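Local atomic coordinates of protein yojF (Bacillus subtilis, PDB entry 1NJH), a protein that is of unknown function but belongs to the DUF1806 family and folds into a largely antiparallel beta structure with one short helix. Residues V89-L101 with A107-V119. Numbering follows the deposited sequence.
Sequences VDEENRLLMAGHL and AISLQISEKPFTV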
loop_
_atom_site.group_PDB
_atom_site.type_symbol
_atom_site.label_atom_id
_atom_site.label_comp_id
_atom_site.label_asym_id
_atom_site.label_seq_id
_atom_site.Cartn_x
_atom_site.Cartn_y
_atom_site.Cartn_z
ATOM N N VAL A 89 -2.329 -20.651 -3.009
ATOM C CA VAL A 89 -0.963 -20.586 -3.479
ATOM C C VAL A 89 -1.143 -21.153 -4.868
ATOM O O VAL A 89 -1.497 -22.323 -5.013
ATOM C CB VAL A 89 -0.043 -21.466 -2.640
ATOM C CG1 VAL A 89 1.331 -21.555 -3.291
ATOM C CG2 VAL A 89 0.060 -20.882 -1.232
ATOM N N ASP A 90 -0.923 -20.325 -5.884
ATOM C CA ASP A 90 -1.140 -20.754 -7.257
ATOM C C ASP A 90 -0.050 -21.586 -7.904
ATOM O O ASP A 90 0.966 -21.895 -7.288
ATOM C CB ASP A 90 -1.478 -19.540 -8.132
ATOM C CG ASP A 90 -0.325 -18.572 -8.284
ATOM O OD1 ASP A 90 -0.601 -17.436 -8.709
ATOM O OD2 ASP A 90 0.839 -18.934 -8.002
ATOM N N GLU A 91 -0.288 -21.962 -9.158
ATOM C CA GLU A 91 0.646 -22.777 -9.922
ATOM C C GLU A 91 2.035 -22.163 -10.006
ATOM O O GLU A 91 3.031 -22.875 -10.179
ATOM C CB GLU A 91 0.100 -23.016 -11.334
ATOM C CG GLU A 91 -0.363 -21.756 -12.060
ATOM C CD GLU A 91 -1.690 -21.214 -11.534
ATOM O OE1 GLU A 91 -2.181 -20.204 -12.084
ATOM O OE2 GLU A 91 -2.242 -21.797 -10.577
ATOM N N GLU A 92 2.104 -20.840 -9.885
ATOM C CA GLU A 92 3.382 -20.141 -9.943
ATOM C C GLU A 92 3.961 -19.984 -8.546
ATOM O O GLU A 92 4.954 -19.284 -8.343
ATOM C CB GLU A 92 3.206 -18.776 -10.604
ATOM C CG GLU A 92 2.941 -18.861 -12.098
ATOM C CD GLU A 92 2.441 -17.555 -12.675
ATOM O OE1 GLU A 92 3.104 -16.516 -12.466
ATOM O OE2 GLU A 92 1.383 -17.568 -13.339
ATOM N N ASN A 93 3.337 -20.659 -7.586
ATOM C CA ASN A 93 3.783 -20.612 -6.205
ATOM C C ASN A 93 3.701 -19.188 -5.653
ATOM O O ASN A 93 4.601 -18.729 -4.950
ATOM C CB ASN A 93 5.216 -21.130 -6.093
ATOM C CG ASN A 93 5.647 -21.325 -4.658
ATOM O OD1 ASN A 93 5.039 -22.096 -3.916
ATOM N ND2 ASN A 93 6.701 -20.626 -4.256
ATOM N N ARG A 94 2.626 -18.485 -5.978
ATOM C CA ARG A 94 2.469 -17.129 -5.468
ATOM C C ARG A 94 1.392 -17.164 -4.401
ATOM O O ARG A 94 0.313 -17.730 -4.613
ATOM C CB ARG A 94 2.080 -16.166 -6.598
ATOM C CG ARG A 94 3.113 -16.079 -7.699
ATOM C CD ARG A 94 2.693 -15.104 -8.786
ATOM N NE ARG A 94 1.390 -15.432 -9.360
ATOM C CZ ARG A 94 0.857 -14.793 -10.397
ATOM N NH1 ARG A 94 1.521 -13.796 -10.970
ATOM N NH2 ARG A 94 -0.342 -15.139 -10.851
ATOM N N LEU A 95 1.691 -16.581 -3.239
ATOM C CA LEU A 95 0.728 -16.541 -2.155
ATOM C C LEU A 95 -0.214 -15.368 -2.408
ATOM O O LEU A 95 0.194 -14.199 -2.409
ATOM C CB LEU A 95 1.435 -16.381 -0.793
ATOM C CG LEU A 95 0.559 -16.131 0.447
ATOM C CD1 LEU A 95 -0.343 -17.340 0.707
ATOM C CD2 LEU A 95 1.455 -15.888 1.671
ATOM N N LEU A 96 -1.475 -15.708 -2.640
ATOM C CA LEU A 96 -2.526 -14.733 -2.907
ATOM C C LEU A 96 -3.507 -14.670 -1.750
ATOM O O LEU A 96 -4.104 -15.681 -1.374
ATOM C CB LEU A 96 -3.295 -15.122 -4.174
ATOM C CG LEU A 96 -2.440 -15.528 -5.369
ATOM C CD1 LEU A 96 -3.348 -15.832 -6.533
ATOM C CD2 LEU A 96 -1.451 -14.436 -5.709
HETATM N N MSE A 97 -3.688 -13.488 -1.172
HETATM C CA MSE A 97 -4.625 -13.362 -0.069
HETATM C C MSE A 97 -5.582 -12.209 -0.332
HETATM O O MSE A 97 -5.239 -11.234 -1.008
HETATM C CB MSE A 97 -3.865 -13.127 1.238
HETATM C CG MSE A 97 -2.976 -14.280 1.610
HETATM SE SE MSE A 97 -1.773 -13.772 3.025
HETATM C CE MSE A 97 -0.534 -12.700 1.968
ATOM N N ALA A 98 -6.792 -12.314 0.205
ATOM C CA ALA A 98 -7.772 -11.260 -0.013
ATOM C C ALA A 98 -8.892 -11.280 1.002
ATOM O O ALA A 98 -9.084 -12.261 1.729
ATOM C CB ALA A 98 -8.352 -11.384 -1.425
ATOM N N GLY A 99 -9.632 -10.180 1.047
ATOM C CA GLY A 99 -10.758 -10.065 1.945
ATOM C C GLY A 99 -11.773 -9.133 1.320
ATOM O O GLY A 99 -11.412 -8.252 0.550
ATOM N N HIS A 100 -13.051 -9.349 1.601
ATOM C CA HIS A 100 -14.083 -8.470 1.066
ATOM C C HIS A 100 -15.216 -8.345 2.069
ATOM O O HIS A 100 -15.768 -9.345 2.515
ATOM C CB HIS A 100 -14.644 -8.994 -0.258
ATOM C CG HIS A 100 -15.728 -8.129 -0.825
ATOM N ND1 HIS A 100 -16.978 -8.612 -1.148
ATOM C CD2 HIS A 100 -15.758 -6.802 -1.096
ATOM C CE1 HIS A 100 -17.731 -7.621 -1.592
ATOM N NE2 HIS A 100 -17.014 -6.512 -1.569
ATOM N N LEU A 101 -15.538 -7.111 2.436
ATOM C CA LEU A 101 -16.615 -6.845 3.377
ATOM C C LEU A 101 -17.762 -6.270 2.570
ATOM O O LEU A 101 -17.759 -5.083 2.237
ATOM C CB LEU A 101 -16.177 -5.830 4.434
ATOM C CG LEU A 101 -15.068 -6.224 5.409
ATOM C CD1 LEU A 101 -14.886 -5.107 6.424
ATOM C CD2 LEU A 101 -15.424 -7.519 6.114
ATOM N N ALA A 107 -12.613 -3.841 0.103
ATOM C CA ALA A 107 -11.906 -5.035 -0.317
ATOM C C ALA A 107 -10.415 -4.816 -0.196
ATOM O O ALA A 107 -9.917 -3.683 -0.314
ATOM C CB ALA A 107 -12.261 -5.388 -1.761
ATOM N N ILE A 108 -9.705 -5.908 0.039
ATOM C CA ILE A 108 -8.267 -5.840 0.177
ATOM C C ILE A 108 -7.606 -7.052 -0.437
ATOM O O ILE A 108 -8.172 -8.148 -0.469
ATOM C CB ILE A 108 -7.858 -5.723 1.654
ATOM C CG1 ILE A 108 -6.337 -5.611 1.757
ATOM C CG2 ILE A 108 -8.398 -6.926 2.439
ATOM C CD1 ILE A 108 -5.864 -5.066 3.067
ATOM N N SER A 109 -6.394 -6.840 -0.935
ATOM C CA SER A 109 -5.624 -7.894 -1.564
ATOM C C SER A 109 -4.154 -7.726 -1.225
ATOM O O SER A 109 -3.629 -6.617 -1.300
ATOM C CB SER A 109 -5.819 -7.833 -3.090
ATOM O OG SER A 109 -4.915 -8.690 -3.762
ATOM N N LEU A 110 -3.515 -8.821 -0.803
ATOM C CA LEU A 110 -2.077 -8.831 -0.509
ATOM C C LEU A 110 -1.568 -10.083 -1.200
ATOM O O LEU A 110 -2.053 -11.192 -0.932
ATOM C CB LEU A 110 -1.778 -8.898 1.000
ATOM C CG LEU A 110 -0.275 -9.022 1.331
ATOM C CD1 LEU A 110 0.512 -7.803 0.839
ATOM C CD2 LEU A 110 -0.093 -9.200 2.858
ATOM N N GLN A 111 -0.623 -9.903 -2.120
ATOM C CA GLN A 111 -0.057 -11.011 -2.880
ATOM C C GLN A 111 1.477 -10.936 -2.845
ATOM O O GLN A 111 2.053 -9.850 -2.931
ATOM C CB GLN A 111 -0.545 -10.942 -4.331
ATOM C CG GLN A 111 -2.054 -10.716 -4.504
ATOM C CD GLN A 111 -2.469 -10.826 -5.966
ATOM O OE1 GLN A 111 -1.683 -10.522 -6.857
ATOM N NE2 GLN A 111 -3.697 -11.255 -6.211
ATOM N N ILE A 112 2.124 -12.096 -2.743
ATOM C CA ILE A 112 3.578 -12.199 -2.660
ATOM C C ILE A 112 4.070 -13.190 -3.711
ATOM O O ILE A 112 3.530 -14.287 -3.814
ATOM C CB ILE A 112 3.991 -12.702 -1.244
ATOM C CG1 ILE A 112 3.370 -11.786 -0.182
ATOM C CG2 ILE A 112 5.508 -12.767 -1.128
ATOM C CD1 ILE A 112 3.565 -12.216 1.261
ATOM N N SER A 113 5.107 -12.804 -4.451
ATOM C CA SER A 113 5.671 -13.642 -5.509
ATOM C C SER A 113 7.175 -13.448 -5.642
ATOM O O SER A 113 7.701 -12.380 -5.341
ATOM C CB SER A 113 4.997 -13.299 -6.842
ATOM O OG SER A 113 5.500 -14.099 -7.911
ATOM N N GLU A 114 7.871 -14.487 -6.098
ATOM C CA GLU A 114 9.304 -14.401 -6.296
ATOM C C GLU A 114 9.585 -13.653 -7.603
ATOM O O GLU A 114 10.692 -13.174 -7.835
ATOM C CB GLU A 114 9.910 -15.803 -6.350
ATOM C CG GLU A 114 9.549 -16.661 -5.151
ATOM C CD GLU A 114 10.072 -18.079 -5.263
ATOM O OE1 GLU A 114 11.306 -18.261 -5.237
ATOM O OE2 GLU A 114 9.245 -19.011 -5.380
ATOM N N LYS A 115 8.568 -13.543 -8.452
ATOM C CA LYS A 115 8.719 -12.849 -9.724
ATOM C C LYS A 115 7.688 -11.733 -9.849
ATOM O O LYS A 115 6.661 -11.763 -9.187
ATOM C CB LYS A 115 8.529 -13.825 -10.884
ATOM C CG LYS A 115 9.587 -14.899 -10.979
ATOM C CD LYS A 115 9.250 -15.849 -12.110
ATOM C CE LYS A 115 10.225 -17.006 -12.183
ATOM N NZ LYS A 115 9.798 -17.967 -13.238
ATOM N N PRO A 116 7.951 -10.737 -10.711
ATOM C CA PRO A 116 7.022 -9.622 -10.907
ATOM C C PRO A 116 5.623 -10.084 -11.305
ATOM O O PRO A 116 5.449 -11.077 -12.030
ATOM C CB PRO A 116 7.675 -8.820 -12.042
ATOM C CG PRO A 116 9.122 -9.069 -11.835
ATOM C CD PRO A 116 9.164 -10.547 -11.528
ATOM N N PHE A 117 4.616 -9.357 -10.842
ATOM C CA PHE A 117 3.245 -9.670 -11.213
ATOM C C PHE A 117 2.982 -9.001 -12.562
ATOM O O PHE A 117 3.329 -7.839 -12.750
ATOM C CB PHE A 117 2.271 -9.078 -10.198
ATOM C CG PHE A 117 2.228 -9.812 -8.900
ATOM C CD1 PHE A 117 1.433 -10.940 -8.760
ATOM C CD2 PHE A 117 3.008 -9.394 -7.822
ATOM C CE1 PHE A 117 1.414 -11.656 -7.555
ATOM C CE2 PHE A 117 2.996 -10.097 -6.617
ATOM C CZ PHE A 117 2.205 -11.223 -6.483
ATOM N N THR A 118 2.368 -9.721 -13.500
ATOM C CA THR A 118 2.060 -9.105 -14.792
ATOM C C THR A 118 0.570 -9.221 -15.092
ATOM O O THR A 118 -0.223 -8.429 -14.586
ATOM C CB THR A 118 2.900 -9.724 -15.940
ATOM O OG1 THR A 118 2.654 -11.130 -16.020
ATOM C CG2 THR A 118 4.391 -9.474 -15.697
ATOM N N VAL A 119 0.177 -10.199 -15.898
ATOM C CA VAL A 119 -1.232 -10.360 -16.233
ATOM C C VAL A 119 -1.927 -11.365 -15.329
ATOM O O VAL A 119 -1.264 -11.852 -14.388
ATOM C CB VAL A 119 -1.417 -10.761 -17.726
ATOM C CG1 VAL A 119 -1.054 -9.576 -18.621
ATOM C CG2 VAL A 119 -0.538 -11.946 -18.066
ATOM O OXT VAL A 119 -3.132 -11.633 -15.542
HETATM O O HOH W 1 6.476 -16.915 -9.606
HETATM O O HOH W 2 6.417 -17.236 -6.402
HETATM O O HOH W 3 4.530 -13.399 -10.474
HETATM O O HOH W 4 0.637 -11.883 -12.841
HETATM O O HOH W 5 -1.883 -14.081 -13.081
HETATM O O HOH W 6 -5.525 -11.430 -3.796
#
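Met-97 O is shared by three groups: Leu-110 N donates from above the carbonyl plane at 3.0 Å, the CA-H of Ser-109 makes a longer contact, and water 6 binds from 2.8 Å. The same water takes an N-H from Gln-111 NE2 and meets Ser-109 OG, bridging the strands on the face of Ala-98 and Gln-111. This is an antiparallel beta hairpin pairing, with reciprocal backbone bonds at Leu-95/Ile-112, Met-97/Leu-110 and Gly-99/Ile-108. On the face carrying Leu-95, Met-97, Leu-110 and Ile-112, the selenomethionine Met-97 lies alongside Leu-110, its bend at chi3 (-76°) bringing CE to 3.6 Å from Leu-110 CD2.

Beyond the strands, the type I turn Asp-90 to Asn-93 presents Asp-90 OD1 to Arg-94, whose NE (2.9 Å) and NH2 both meet it in the guanidinium plane. The arginine's CD presses on Ser-113 OG (3.1 Å), while NH1 nears Phe-117 CD1 (3.6 Å), guanidinium and ring planes being 26° apart. Waters link NH1 to Ser-113 OG and Thr-118 N, and NH2 to Val-119 O. With an alanine in place of Arg-94, Asp-90 is likely to lose its guanidinium partner, and the three waters the arginine N-H groups they accept.

Strand 95-101 also pairs with strand 78-89, and strand 106-113 with strand 24-32, while Leu-95 and Ile-112 pack on Leu-16 of helix 9-18.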